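Local coordinates for chemosensory protein (Mamestra brassicae, PDB 1N8V) that binds the long-chain alcohol bromo-dodecanol in a pocket among its helices and probably carries hydrophobic chemical signals in the moth, at residues A[46-49]-A[50-54]; A[87-90]-A[91-95]; A[94-97]-A[98-102]. All blocks are in the same frame, centred on the assembly; numbering follows the deposited sequence.

Contact 1 (A[46-49]-A[50-54]); sequences HLQD and AIENG. With BDD (bromo-dodecanol), chain D; BDD (bromo-dodecanol), chain E.
A50 packs its methyl group against the backbone of the preceding turn of helix 38-53, with CB 3.6 Å from O of H46. Its N donates to that same carbonyl, the ordinary helical bond. The methyl also faces the ligand: CB of A50 lies 3.6 Å from C7 of the bromo-dodecanol of chain D. I51 repeats the backbone pattern with L47. Both side chains turn to the ligands, and CD1 of L47 meets CG1 of I51 at 4.3 Å. CD1 of I51 touches C3 of the bromo-dodecanols of chains D and E, while CD1 of L47 rests on C6 of the chain E molecule. E52 is on the outer side. Its OE2 accepts NE2 of Q48 at 3.0 Å through the anti lone pair, with the two planes 38° apart. Both chains bend at chi2 to bring these ends together. The same NE2 also bonds O of Y88. N53 follows near the end of helix 38-53. Its CG sits between the backbone N and carbonyl carbon (chi1 61°), which brings the amide back toward D49, one turn earlier. ND2 of N53 donates a hydrogen bond to OD2 of D49, 3.2 Å away and from above the carboxylate plane. OD2 is also hydrogen-bonded to OH of Y4, and OD1 of D49 forms a salt bridge with NZ of K57. OD1 of N53 accepts N of K56. An alanine here removes the amide, which would probably leave OD2 of D49 without this donor and N of K56 without its acceptor. G54 has positive phi. The helix is thus two-sided: an apolar face lines the ligand pocket, and a polar face ties amides to carboxylates.

Contact 2 (A[87-90]-A[91-95]); sequences KYDP and TGNWR. With BDD (bromo-dodecanol), chain E; BDD (bromo-dodecanol), chain D.
D89 gathers the following residues through its carboxylate and its carbonyl. Backbone bonding comes first. O of D89 accepts N of G92 at 2.9 Å and closes a type I beta turn, D89 to G92, just after helix 78-88. The positive phi of G92 suits a glycine.

The side-chain bonds follow. CG of D89 stands opposite the backbone N (chi1 -168°), which brings the carboxylate to the backbone N-H groups of N93 and W94. OD1 takes N of N93 at 2.9 Å on its syn side. OD2 takes N of W94 at 2.8 Å with its syn lone pair. OD2 also accepts O1 of the chain E bromo-dodecanol at 2.8 Å. Water 1 donates to OD1 and accepts from N of T91.

Packing completes the site. The W94 ring has CB of N93 over one face, toward the rim. On the opposite face O1 of the chain D ligand lies 3.7 Å above the ring centre. NE1 of W94 is bonded to O of I51.

Both oxygens of this buried carboxylate are therefore well supplied with donors. This would probably stabilise its negative charge while it fixes the loop and receives the ligand hydroxyl.

Contact 3 (A[94-97]-A[98-102]); sequences WRKK and YEDRA. With BDD (bromo-dodecanol), chain D; BDD (bromo-dodecanol), chain E.
Y98 lies beside W94, its ring one helical turn on. CD2 of Y98 meets CB of W94 at 3.8 Å, so the touch is at the tryptophan's methylene and not at its indole. The phenol then runs on toward the ligand, where OH of Y98 makes a weak hydrogen bond of 3.3 Å to O1 of the chain D bromo-dodecanol. O1 of the ligand lies near the ring plane, at the tyrosine's edge. Y98 also packs against Y67 and I70 of helix 60-76.

R95 and E99 cross at a slant. The arginine chain is extended from CG to NE, with CG anti to N (chi1 -176°). NE of R95 donates to OE2 of E99 at 2.9 Å in a nearly straight, salt-bridging hydrogen bond. The carboxylate oxygen lies in the guanidinium plane, yet NE comes from above the carboxylate, and the two planes are 87° apart. OE2 of E99 also takes NE1 of W81.

These are i to i+4 pairs at the start of helix 95-102, the last modelled helix, and the residue before it. W94, R95 and Y98 belong to the ligand pocket. N of Y98 bonds O of W94, and N of E99 bonds O of R95.

K96 and D100 form a second salt bridge. The lysine bends only at its last torsion, which turns NZ of K96 onto the syn lone pair of OD2 of D100 at 2.8 Å. K97 and R101 run side by side and point the same way, with their charged ends apart.

Contact 1 is partly buried, while contacts 2 and 3 lie at the surface. Contact 1 lies on helix 38-53 and contact 3 along helix 95-102. Contact 2 is the bend that joins helix 78-88 to helix 95-102, and it shares W94 and R95 with contact 3. W94 also ties both contacts to helix 38-53. All three touch the bromo-dodecanols of chains D and E. Their chemistry differs with place. Contact 1 offers mainly apolar groups to the ligand chains. Contact 2 offers a buried carboxylate to the chain E hydroxyl, and contact 3 a phenol, weakly, to the chain D hydroxyl, with salt bridges on its outer side.

Contact 1 (A[46-49]-A[50-54])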
loop_
_atom_site.group_PDB
_atom_site.type_symbol
_atom_site.label_atom_id
_atom_site.label_comp_id
_atom_site.label_asym_id
_atom_site.label_seq_id
_atom_site.Cartn_x
_atom_site.Cartn_y
_atom_site.Cartn_z
ATOM N N HIS A 46 -1.964 -9.324 -3.766
ATOM C CA HIS A 46 -1.675 -9.774 -2.403
ATOM C C HIS A 46 -2.183 -8.857 -1.318
ATOM O O HIS A 46 -2.143 -9.227 -0.137
ATOM C CB HIS A 46 -0.163 -10.055 -2.257
ATOM C CG HIS A 46 0.280 -11.165 -3.141
ATOM N ND1 HIS A 46 0.591 -10.971 -4.469
ATOM C CD2 HIS A 46 0.322 -12.499 -2.938
ATOM C CE1 HIS A 46 0.858 -12.137 -5.031
ATOM N NE2 HIS A 46 0.714 -13.082 -4.122
ATOM N N LEU A 47 -2.689 -7.675 -1.651
ATOM C CA LEU A 47 -3.099 -6.718 -0.634
ATOM C C LEU A 47 -4.259 -7.197 0.242
ATOM O O LEU A 47 -4.217 -7.070 1.483
ATOM C CB LEU A 47 -3.453 -5.357 -1.289
ATOM C CG LEU A 47 -3.862 -4.214 -0.356
ATOM C CD1 LEU A 47 -2.852 -4.000 0.757
ATOM C CD2 LEU A 47 -4.050 -2.942 -1.141
ATOM N N GLN A 48 -5.293 -7.770 -0.366
ATOM C CA GLN A 48 -6.429 -8.242 0.425
ATOM C C GLN A 48 -5.980 -9.297 1.446
ATOM O O GLN A 48 -6.364 -9.248 2.643
ATOM C CB GLN A 48 -7.527 -8.831 -0.450
ATOM C CG GLN A 48 -8.836 -9.005 0.274
ATOM C CD GLN A 48 -9.377 -7.690 0.749
ATOM O OE1 GLN A 48 -9.716 -6.830 -0.072
ATOM N NE2 GLN A 48 -9.456 -7.512 2.054
ATOM N N ASP A 49 -5.186 -10.256 0.983
ATOM C CA ASP A 49 -4.671 -11.315 1.846
ATOM C C ASP A 49 -3.899 -10.709 3.014
ATOM O O ASP A 49 -4.046 -11.129 4.171
ATOM C CB ASP A 49 -3.773 -12.281 1.058
ATOM C CG ASP A 49 -3.236 -13.404 1.907
ATOM O OD1 ASP A 49 -3.984 -14.347 2.238
ATOM O OD2 ASP A 49 -2.050 -13.395 2.284
ATOM N N ALA A 50 -3.048 -9.729 2.754
ATOM C CA ALA A 50 -2.229 -9.135 3.804
ATOM C C ALA A 50 -3.094 -8.435 4.846
ATOM O O ALA A 50 -2.750 -8.408 6.036
ATOM C CB ALA A 50 -1.232 -8.185 3.214
ATOM N N ILE A 51 -4.208 -7.863 4.416
ATOM C CA ILE A 51 -5.161 -7.224 5.340
ATOM C C ILE A 51 -5.832 -8.257 6.225
ATOM O O ILE A 51 -6.060 -8.026 7.439
ATOM C CB ILE A 51 -6.237 -6.445 4.528
ATOM C CG1 ILE A 51 -5.589 -5.259 3.844
ATOM C CG2 ILE A 51 -7.424 -5.989 5.419
ATOM C CD1 ILE A 51 -5.005 -4.318 4.741
ATOM N N GLU A 52 -6.165 -9.388 5.650
ATOM C CA GLU A 52 -6.865 -10.429 6.399
ATOM C C GLU A 52 -5.985 -11.128 7.435
ATOM O O GLU A 52 -6.532 -11.689 8.401
ATOM C CB GLU A 52 -7.478 -11.470 5.486
ATOM C CG GLU A 52 -8.454 -10.890 4.466
ATOM C CD GLU A 52 -9.626 -10.144 5.069
ATOM O OE1 GLU A 52 -10.160 -10.591 6.103
ATOM O OE2 GLU A 52 -10.031 -9.107 4.507
ATOM N N ASN A 53 -4.653 -11.104 7.287
ATOM C CA ASN A 53 -3.739 -11.788 8.223
ATOM C C ASN A 53 -2.628 -10.936 8.827
ATOM O O ASN A 53 -1.663 -11.453 9.397
ATOM C CB ASN A 53 -3.168 -13.055 7.630
ATOM C CG ASN A 53 -2.364 -12.796 6.401
ATOM O OD1 ASN A 53 -1.694 -11.788 6.283
ATOM N ND2 ASN A 53 -2.426 -13.739 5.475
ATOM N N GLY A 54 -2.771 -9.626 8.761
ATOM C CA GLY A 54 -1.806 -8.720 9.354
ATOM C C GLY A 54 -0.374 -8.867 8.892
ATOM O O GLY A 54 0.581 -8.796 9.671
HETATM O O1 BDD D . -1.423 -4.865 8.720
HETATM C C1 BDD D . -2.036 -4.800 7.438
HETATM C C2 BDD D . -0.942 -4.592 6.394
HETATM C C3 BDD D . -1.361 -3.585 5.323
HETATM C C4 BDD D . -0.321 -3.453 4.217
HETATM C C5 BDD D . -0.004 -4.775 3.532
HETATM C C6 BDD D . 1.059 -4.660 2.446
HETATM C C7 BDD D . 1.139 -5.941 1.610
HETATM C C8 BDD D . 2.378 -5.999 0.725
HETATM C C9 BDD D . 2.291 -7.096 -0.335
HETATM C C10 BDD D . 3.611 -7.246 -1.106
HETATM C C11 BDD D . 3.529 -8.125 -2.355
HETATM C C12 BDD D . 4.725 -7.928 -3.332
HETATM BR BR BDD D . 4.598 -6.738 -4.463
HETATM O O1 BDD E . -6.806 -0.096 6.629
HETATM C C1 BDD E . -5.639 -0.631 6.003
HETATM C C2 BDD E . -5.558 -0.182 4.539
HETATM C C3 BDD E . -4.195 -0.548 3.957
HETATM C C4 BDD E . -3.982 -0.041 2.528
HETATM C C5 BDD E . -2.522 0.380 2.320
HETATM C C6 BDD E . -1.869 -0.266 1.111
HETATM C C7 BDD E . -0.413 0.178 0.935
HETATM C C8 BDD E . 0.526 -0.997 0.777
HETATM C C9 BDD E . 1.900 -0.572 0.277
HETATM C C10 BDD E . 2.841 -1.770 0.127
HETATM C C11 BDD E . 4.333 -1.454 0.272
HETATM C C12 BDD E . 5.220 -2.665 0.706
HETATM BR BR BDD E . 6.634 -2.507 -0.058
#

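Contact 2 (A[87-90]-A[91-95])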
loop_
_atom_site.group_PDB
_atom_site.type_symbol
_atom_site.label_atom_id
_atom_site.label_comp_id
_atom_site.label_asym_id
_atom_site.label_seq_id
_atom_site.Cartn_x
_atom_site.Cartn_y
_atom_site.Cartn_z
ATOM N N LYS A 87 -11.826 0.457 0.299
ATOM C CA LYS A 87 -11.956 -0.649 -0.633
ATOM C C LYS A 87 -11.405 -1.955 -0.062
ATOM O O LYS A 87 -12.050 -3.009 -0.132
ATOM C CB LYS A 87 -11.253 -0.318 -1.965
ATOM C CG LYS A 87 -11.216 -1.503 -2.952
ATOM C CD LYS A 87 -10.682 -1.079 -4.311
ATOM C CE LYS A 87 -10.384 -2.280 -5.204
ATOM N NZ LYS A 87 -11.620 -2.962 -5.656
ATOM N N TYR A 88 -10.183 -1.899 0.464
ATOM C CA TYR A 88 -9.495 -3.114 0.928
ATOM C C TYR A 88 -9.731 -3.488 2.397
ATOM O O TYR A 88 -9.499 -4.626 2.784
ATOM C CB TYR A 88 -7.986 -2.980 0.648
ATOM C CG TYR A 88 -7.661 -3.200 -0.824
ATOM C CD1 TYR A 88 -7.457 -4.472 -1.316
ATOM C CD2 TYR A 88 -7.571 -2.138 -1.712
ATOM C CE1 TYR A 88 -7.178 -4.688 -2.652
ATOM C CE2 TYR A 88 -7.302 -2.334 -3.042
ATOM C CZ TYR A 88 -7.090 -3.617 -3.510
ATOM O OH TYR A 88 -6.799 -3.858 -4.849
ATOM N N ASP A 89 -10.174 -2.542 3.214
ATOM C CA ASP A 89 -10.420 -2.811 4.641
ATOM C C ASP A 89 -11.777 -2.226 5.035
ATOM O O ASP A 89 -11.850 -1.392 5.923
ATOM C CB ASP A 89 -9.276 -2.200 5.452
ATOM C CG ASP A 89 -9.232 -2.643 6.898
ATOM O OD1 ASP A 89 -9.972 -3.582 7.319
ATOM O OD2 ASP A 89 -8.452 -2.050 7.695
ATOM N N PRO A 90 -12.856 -2.684 4.391
ATOM C CA PRO A 90 -14.185 -2.091 4.603
ATOM C C PRO A 90 -14.707 -2.225 6.023
ATOM O O PRO A 90 -15.555 -1.408 6.401
ATOM C CB PRO A 90 -15.072 -2.872 3.608
ATOM C CG PRO A 90 -14.375 -4.132 3.428
ATOM C CD PRO A 90 -12.911 -3.748 3.373
ATOM N N THR A 91 -14.247 -3.197 6.800
ATOM C CA THR A 91 -14.715 -3.288 8.186
ATOM C C THR A 91 -13.774 -2.538 9.132
ATOM O O THR A 91 -13.975 -2.562 10.363
ATOM C CB THR A 91 -14.873 -4.751 8.663
ATOM O OG1 THR A 91 -13.601 -5.386 8.732
ATOM C CG2 THR A 91 -15.727 -5.569 7.690
ATOM N N GLY A 92 -12.721 -1.922 8.597
ATOM C CA GLY A 92 -11.808 -1.139 9.405
ATOM C C GLY A 92 -10.953 -1.848 10.434
ATOM O O GLY A 92 -10.746 -1.320 11.523
ATOM N N ASN A 93 -10.401 -3.001 10.078
ATOM C CA ASN A 93 -9.529 -3.740 10.984
ATOM C C ASN A 93 -8.339 -2.874 11.407
ATOM O O ASN A 93 -7.909 -2.911 12.568
ATOM C CB ASN A 93 -8.978 -5.027 10.319
ATOM C CG ASN A 93 -10.065 -6.076 10.035
ATOM O OD1 ASN A 93 -10.765 -6.487 10.924
ATOM N ND2 ASN A 93 -10.195 -6.487 8.778
ATOM N N TRP A 94 -7.752 -2.151 10.453
ATOM C CA TRP A 94 -6.484 -1.478 10.677
ATOM C C TRP A 94 -6.495 0.043 10.583
ATOM O O TRP A 94 -5.479 0.681 10.833
ATOM C CB TRP A 94 -5.450 -2.003 9.661
ATOM C CG TRP A 94 -5.345 -3.514 9.610
ATOM C CD1 TRP A 94 -5.846 -4.344 8.634
ATOM C CD2 TRP A 94 -4.719 -4.365 10.572
ATOM N NE1 TRP A 94 -5.585 -5.654 8.947
ATOM C CE2 TRP A 94 -4.901 -5.694 10.137
ATOM C CE3 TRP A 94 -4.032 -4.141 11.768
ATOM C CZ2 TRP A 94 -4.381 -6.785 10.839
ATOM C CZ3 TRP A 94 -3.544 -5.234 12.472
ATOM C CH2 TRP A 94 -3.727 -6.525 11.999
ATOM N N ARG A 95 -7.610 0.626 10.164
ATOM C CA ARG A 95 -7.630 2.068 9.892
ATOM C C ARG A 95 -7.220 2.921 11.077
ATOM O O ARG A 95 -6.292 3.745 10.968
ATOM C CB ARG A 95 -8.990 2.490 9.355
ATOM C CG ARG A 95 -9.040 3.948 8.965
ATOM C CD ARG A 95 -10.327 4.406 8.321
ATOM N NE ARG A 95 -10.372 5.865 8.199
ATOM C CZ ARG A 95 -11.415 6.525 7.721
ATOM N NH1 ARG A 95 -12.455 5.863 7.256
ATOM N NH2 ARG A 95 -11.404 7.845 7.701
HETATM O O1 BDD E . -6.806 -0.096 6.629
HETATM C C1 BDD E . -5.639 -0.631 6.003
HETATM C C2 BDD E . -5.558 -0.182 4.539
HETATM C C3 BDD E . -4.195 -0.548 3.957
HETATM C C4 BDD E . -3.982 -0.041 2.528
HETATM C C5 BDD E . -2.522 0.380 2.320
HETATM C C6 BDD E . -1.869 -0.266 1.111
HETATM C C7 BDD E . -0.413 0.178 0.935
HETATM C C8 BDD E . 0.526 -0.997 0.777
HETATM C C9 BDD E . 1.900 -0.572 0.277
HETATM C C10 BDD E . 2.841 -1.770 0.127
HETATM C C11 BDD E . 4.333 -1.454 0.272
HETATM C C12 BDD E . 5.220 -2.665 0.706
HETATM BR BR BDD E . 6.634 -2.507 -0.058
HETATM O O1 BDD D . -1.423 -4.865 8.720
HETATM C C1 BDD D . -2.036 -4.800 7.438
HETATM C C2 BDD D . -0.942 -4.592 6.394
HETATM C C3 BDD D . -1.361 -3.585 5.323
HETATM C C4 BDD D . -0.321 -3.453 4.217
HETATM C C5 BDD D . -0.004 -4.775 3.532
HETATM C C6 BDD D . 1.059 -4.660 2.446
HETATM C C7 BDD D . 1.139 -5.941 1.610
HETATM C C8 BDD D . 2.378 -5.999 0.725
HETATM C C9 BDD D . 2.291 -7.096 -0.335
HETATM C C10 BDD D . 3.611 -7.246 -1.106
HETATM C C11 BDD D . 3.529 -8.125 -2.355
HETATM C C12 BDD D . 4.725 -7.928 -3.332
HETATM BR BR BDD D . 4.598 -6.738 -4.463
HETATM O O HOH W 1 -12.049 -5.175 6.502
#

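Contact 3 (A[94-97]-A[98-102])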
loop_
_atom_site.group_PDB
_atom_site.type_symbol
_atom_site.label_atom_id
_atom_site.label_comp_id
_atom_site.label_asym_id
_atom_site.label_seq_id
_atom_site.Cartn_x
_atom_site.Cartn_y
_atom_site.Cartn_z
ATOM N N TRP A 94 -7.752 -2.151 10.453
ATOM C CA TRP A 94 -6.484 -1.478 10.677
ATOM C C TRP A 94 -6.495 0.043 10.583
ATOM O O TRP A 94 -5.479 0.681 10.833
ATOM C CB TRP A 94 -5.450 -2.003 9.661
ATOM C CG TRP A 94 -5.345 -3.514 9.610
ATOM C CD1 TRP A 94 -5.846 -4.344 8.634
ATOM C CD2 TRP A 94 -4.719 -4.365 10.572
ATOM N NE1 TRP A 94 -5.585 -5.654 8.947
ATOM C CE2 TRP A 94 -4.901 -5.694 10.137
ATOM C CE3 TRP A 94 -4.032 -4.141 11.768
ATOM C CZ2 TRP A 94 -4.381 -6.785 10.839
ATOM C CZ3 TRP A 94 -3.544 -5.234 12.472
ATOM C CH2 TRP A 94 -3.727 -6.525 11.999
ATOM N N ARG A 95 -7.610 0.626 10.164
ATOM C CA ARG A 95 -7.630 2.068 9.892
ATOM C C ARG A 95 -7.220 2.921 11.077
ATOM O O ARG A 95 -6.292 3.745 10.968
ATOM C CB ARG A 95 -8.990 2.490 9.355
ATOM C CG ARG A 95 -9.040 3.948 8.965
ATOM C CD ARG A 95 -10.327 4.406 8.321
ATOM N NE ARG A 95 -10.372 5.865 8.199
ATOM C CZ ARG A 95 -11.415 6.525 7.721
ATOM N NH1 ARG A 95 -12.455 5.863 7.256
ATOM N NH2 ARG A 95 -11.404 7.845 7.701
ATOM N N LYS A 96 -7.870 2.725 12.219
ATOM C CA LYS A 96 -7.537 3.538 13.372
ATOM C C LYS A 96 -6.120 3.243 13.880
ATOM O O LYS A 96 -5.395 4.159 14.265
ATOM C CB LYS A 96 -8.567 3.396 14.475
ATOM C CG LYS A 96 -8.261 4.338 15.637
ATOM C CD LYS A 96 -9.390 4.469 16.623
ATOM C CE LYS A 96 -9.171 5.644 17.592
ATOM N NZ LYS A 96 -7.972 5.462 18.457
ATOM N N LYS A 97 -5.696 1.994 13.831
ATOM C CA LYS A 97 -4.355 1.649 14.281
ATOM C C LYS A 97 -3.284 2.383 13.470
ATOM O O LYS A 97 -2.333 2.919 14.049
ATOM C CB LYS A 97 -4.114 0.143 14.232
ATOM C CG LYS A 97 -4.806 -0.618 15.346
ATOM C CD LYS A 97 -4.607 -2.137 15.182
ATOM C CE LYS A 97 -5.179 -2.926 16.364
ATOM N NZ LYS A 97 -5.127 -4.418 16.171
ATOM N N TYR A 98 -3.415 2.419 12.153
ATOM C CA TYR A 98 -2.404 3.099 11.326
ATOM C C TYR A 98 -2.501 4.604 11.473
ATOM O O TYR A 98 -1.466 5.295 11.522
ATOM C CB TYR A 98 -2.535 2.713 9.852
ATOM C CG TYR A 98 -1.805 1.434 9.463
ATOM C CD1 TYR A 98 -0.425 1.370 9.479
ATOM C CD2 TYR A 98 -2.502 0.314 9.030
ATOM C CE1 TYR A 98 0.250 0.217 9.112
ATOM C CE2 TYR A 98 -1.844 -0.844 8.667
ATOM C CZ TYR A 98 -0.459 -0.874 8.696
ATOM O OH TYR A 98 0.233 -2.017 8.327
ATOM N N GLU A 99 -3.715 5.143 11.561
ATOM C CA GLU A 99 -3.862 6.591 11.729
ATOM C C GLU A 99 -3.274 7.058 13.053
ATOM O O GLU A 99 -2.659 8.141 13.124
ATOM C CB GLU A 99 -5.320 7.013 11.607
ATOM C CG GLU A 99 -5.885 6.875 10.194
ATOM C CD GLU A 99 -7.369 7.159 10.114
ATOM O OE1 GLU A 99 -7.995 7.256 11.209
ATOM O OE2 GLU A 99 -7.907 7.253 8.992
ATOM N N ASP A 100 -3.434 6.256 14.103
ATOM C CA ASP A 100 -2.898 6.643 15.414
ATOM C C ASP A 100 -1.366 6.677 15.352
ATOM O O ASP A 100 -0.730 7.585 15.917
ATOM C CB ASP A 100 -3.355 5.680 16.502
ATOM C CG ASP A 100 -4.817 5.835 16.864
ATOM O OD1 ASP A 100 -5.473 6.800 16.434
ATOM O OD2 ASP A 100 -5.388 5.016 17.615
ATOM N N ARG A 101 -0.776 5.715 14.647
ATOM C CA ARG A 101 0.692 5.672 14.499
ATOM C C ARG A 101 1.178 6.871 13.731
ATOM O O ARG A 101 2.167 7.494 14.110
ATOM C CB ARG A 101 1.127 4.403 13.771
ATOM C CG ARG A 101 1.020 3.214 14.607
ATOM C CD ARG A 101 -0.048 3.385 15.616
ATOM N NE ARG A 101 -0.207 2.271 16.519
ATOM C CZ ARG A 101 -1.378 1.824 16.911
ATOM N NH1 ARG A 101 -2.480 2.399 16.480
ATOM N NH2 ARG A 101 -1.442 0.805 17.750
ATOM N N ALA A 102 0.490 7.195 12.645
ATOM C CA ALA A 102 0.874 8.314 11.798
ATOM C C ALA A 102 0.860 9.626 12.562
ATOM O O ALA A 102 1.751 10.441 12.375
ATOM C CB ALA A 102 -0.035 8.393 10.597
HETATM O O1 BDD D . -1.423 -4.865 8.720
HETATM C C1 BDD D . -2.036 -4.800 7.438
HETATM C C2 BDD D . -0.942 -4.592 6.394
HETATM C C3 BDD D . -1.361 -3.585 5.323
HETATM C C4 BDD D . -0.321 -3.453 4.217
HETATM C C5 BDD D . -0.004 -4.775 3.532
HETATM C C6 BDD D . 1.059 -4.660 2.446
HETATM C C7 BDD D . 1.139 -5.941 1.610
HETATM C C8 BDD D . 2.378 -5.999 0.725
HETATM C C9 BDD D . 2.291 -7.096 -0.335
HETATM C C10 BDD D . 3.611 -7.246 -1.106
HETATM C C11 BDD D . 3.529 -8.125 -2.355
HETATM C C12 BDD D . 4.725 -7.928 -3.332
HETATM BR BR BDD D . 4.598 -6.738 -4.463
HETATM O O1 BDD E . -6.806 -0.096 6.629
HETATM C C1 BDD E . -5.639 -0.631 6.003
HETATM C C2 BDD E . -5.558 -0.182 4.539
HETATM C C3 BDD E . -4.195 -0.548 3.957
HETATM C C4 BDD E . -3.982 -0.041 2.528
HETATM C C5 BDD E . -2.522 0.380 2.320
HETATM C C6 BDD E . -1.869 -0.266 1.111
HETATM C C7 BDD E . -0.413 0.178 0.935
HETATM C C8 BDD E . 0.526 -0.997 0.777
HETATM C C9 BDD E . 1.900 -0.572 0.277
HETATM C C10 BDD E . 2.841 -1.770 0.127
HETATM C C11 BDD E . 4.333 -1.454 0.272
HETATM C C12 BDD E . 5.220 -2.665 0.706
HETATM BR BR BDD E . 6.634 -2.507 -0.058
HETATM O O HOH W 2 -10.019 9.682 9.990
#